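Local coordinates for reducing end xylose-releasing exo-oligoxylanase (Paenibacillus barengoltzii G22, PDB 5YXT), which probably hydrolyses xylo-oligosaccharides from their reducing end, releasing xylose, as a glycoside hydrolase of family 8, at residues Arg14-Leu17 and Ala18-Gly21. Numbering follows the deposited sequence.
Sequences RNLL and AEYG
Leu16 lies over one face of the Tyr20 ring, one turn further along the same short helix. CB of Tyr20 sits 3.4 Å from Leu16 O, whose carbonyl also takes the hydrogen bond from Tyr20 N at 2.9 Å. Tyr20 CG and CD1 still border that oxygen; further out the ring passes under the leucine branches. Tyr20 CE1 meets Leu16 CD1 at 3.5 Å. Leu16 CG stands over the face in a CH-pi contact, 17° off the ring normal, and the tyrosine OH ends beside Leu16 CD2. Leu16 reaches the ring because its CG is anti to the backbone N (chi1 -164°). The ring also packs on Ala337 and Val341 of helix 335-345. With an alanine here instead of the tyrosine, the Leu16 branches would probably lose the ring face they rest on, and a gap would be likely to open against Ala337 and Val341.

The helix, 16-20, is barely more than one turn, with both ends capped. Asn15 is the N-cap: its OD1 accepts from Ala18 N at 3.1 Å, the donor standing well above the carbonyl plane, while the amide carbon rests against Ala18 CB. At the other end Gly21, with positive phi, completes a Schellman motif. Between them Glu19 N bonds to Asn15 O almost straight. The Glu19 carboxylate lies against the aliphatic part of Arg14, OE1 3.2 Å from Arg14 CD, its plane turned 44° from the guanidinium. That guanidinium instead forms its salt bridge, through NH1, with Glu274.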
ATOM      1  N   ARG C  14     -15.313  14.118  13.018  1.00 25.99           N
ATOM      2  CA  ARG C  14     -14.514  14.182  11.805  1.00 27.42           C
ATOM      3  C   ARG C  14     -15.424  14.262  10.583  1.00 26.57           C
ATOM      4  O   ARG C  14     -16.381  13.495  10.463  1.00 24.23           O
ATOM      5  CB  ARG C  14     -13.621  12.942  11.747  1.00 27.79           C
ATOM      6  CG  ARG C  14     -12.560  12.881  10.671  1.00 33.93           C
ATOM      7  CD  ARG C  14     -11.345  12.021  11.129  1.00 31.80           C
ATOM      8  NE  ARG C  14     -11.672  10.611  11.350  1.00 34.28           N
ATOM      9  CZ  ARG C  14     -12.025  10.102  12.523  1.00 29.36           C
ATOM     10  NH1 ARG C  14     -12.089  10.896  13.573  1.00 30.08           N
ATOM     11  NH2 ARG C  14     -12.313   8.802  12.656  1.00 25.62           N
ATOM     12  N   ASN C  15     -15.147  15.206   9.688  1.00 24.61           N
ATOM     13  CA  ASN C  15     -15.763  15.223   8.359  1.00 24.47           C
ATOM     14  C   ASN C  15     -14.741  14.569   7.441  1.00 23.79           C
ATOM     15  O   ASN C  15     -13.896  15.240   6.846  1.00 20.49           O
ATOM     16  CB  ASN C  15     -16.118  16.636   7.901  1.00 26.69           C
ATOM     17  CG  ASN C  15     -16.783  16.660   6.525  1.00 25.90           C
ATOM     18  OD1 ASN C  15     -16.646  15.720   5.733  1.00 21.22           O
ATOM     19  ND2 ASN C  15     -17.499  17.744   6.230  1.00 21.84           N
ATOM     20  N   LEU C  16     -14.823  13.238   7.343  1.00 17.56           N
ATOM     21  CA  LEU C  16     -13.789  12.474   6.656  1.00 20.00           C
ATOM     22  C   LEU C  16     -13.700  12.853   5.181  1.00 17.92           C
ATOM     23  O   LEU C  16     -12.602  12.936   4.627  1.00 19.97           O
ATOM     24  CB  LEU C  16     -14.052  10.974   6.811  1.00 18.63           C
ATOM     25  CG  LEU C  16     -12.830  10.110   6.477  1.00 21.19           C
ATOM     26  CD1 LEU C  16     -11.641  10.571   7.287  1.00 26.85           C
ATOM     27  CD2 LEU C  16     -13.074   8.605   6.682  1.00 20.67           C
ATOM     28  N   LEU C  17     -14.843  13.084   4.527  1.00 16.56           N
ATOM     29  CA  LEU C  17     -14.811  13.468   3.116  1.00 17.51           C
ATOM     30  C   LEU C  17     -14.024  14.760   2.920  1.00 21.00           C
ATOM     31  O   LEU C  17     -13.198  14.862   2.006  1.00 21.89           O
ATOM     32  CB  LEU C  17     -16.233  13.623   2.583  1.00 16.18           C
ATOM     33  CG  LEU C  17     -17.014  12.316   2.429  1.00 18.43           C
ATOM     34  CD1 LEU C  17     -18.515  12.547   2.268  1.00 18.16           C
ATOM     35  CD2 LEU C  17     -16.464  11.529   1.268  1.00 19.61           C
ATOM     36  N   ALA C  18     -14.251  15.746   3.788  1.00 19.82           N
ATOM     37  CA  ALA C  18     -13.511  16.999   3.677  1.00 22.20           C
ATOM     38  C   ALA C  18     -12.037  16.786   3.977  1.00 22.13           C
ATOM     39  O   ALA C  18     -11.174  17.358   3.302  1.00 24.26           O
ATOM     40  CB  ALA C  18     -14.108  18.047   4.611  1.00 23.05           C
ATOM     41  N   GLU C  19     -11.731  15.978   4.996  1.00 22.72           N
ATOM     42  CA  GLU C  19     -10.349  15.607   5.269  1.00 22.20           C
ATOM     43  C   GLU C  19      -9.685  15.054   4.028  1.00 25.00           C
ATOM     44  O   GLU C  19      -8.545  15.409   3.707  1.00 24.34           O
ATOM     45  CB  GLU C  19     -10.303  14.569   6.386  1.00 27.33           C
ATOM     46  CG  GLU C  19     -10.769  15.045   7.740  1.00 32.41           C
ATOM     47  CD  GLU C  19     -10.077  14.290   8.861  1.00 37.75           C
ATOM     48  OE1 GLU C  19      -9.687  13.126   8.629  1.00 38.30           O
ATOM     49  OE2 GLU C  19      -9.933  14.853   9.970  1.00 45.60           O
ATOM     50  N   TYR C  20     -10.402  14.191   3.317  1.00 22.02           N
ATOM     51  CA  TYR C  20      -9.897  13.479   2.160  1.00 23.97           C
ATOM     52  C   TYR C  20      -9.806  14.353   0.915  1.00 22.62           C
ATOM     53  O   TYR C  20      -9.236  13.907  -0.083  1.00 23.08           O
ATOM     54  CB  TYR C  20     -10.797  12.273   1.874  1.00 21.34           C
ATOM     55  CG  TYR C  20     -10.509  11.046   2.720  1.00 23.29           C
ATOM     56  CD1 TYR C  20      -9.727  11.127   3.876  1.00 22.76           C
ATOM     57  CD2 TYR C  20     -11.034   9.805   2.366  1.00 22.43           C
ATOM     58  CE1 TYR C  20      -9.466   9.993   4.643  1.00 25.21           C
ATOM     59  CE2 TYR C  20     -10.780   8.669   3.127  1.00 21.84           C
ATOM     60  CZ  TYR C  20     -10.004   8.765   4.255  1.00 22.30           C
ATOM     61  OH  TYR C  20      -9.772   7.623   4.986  1.00 25.08           O
ATOM     62  N   GLY C  21     -10.358  15.567   0.938  1.00 24.97           N
ATOM     63  CA  GLY C  21     -10.174  16.506  -0.153  1.00 25.75           C
ATOM     64  C   GLY C  21     -11.385  16.731  -1.029  1.00 27.13           C
ATOM     65  O   GLY C  21     -11.270  17.436  -2.040  1.00 24.59           O
TER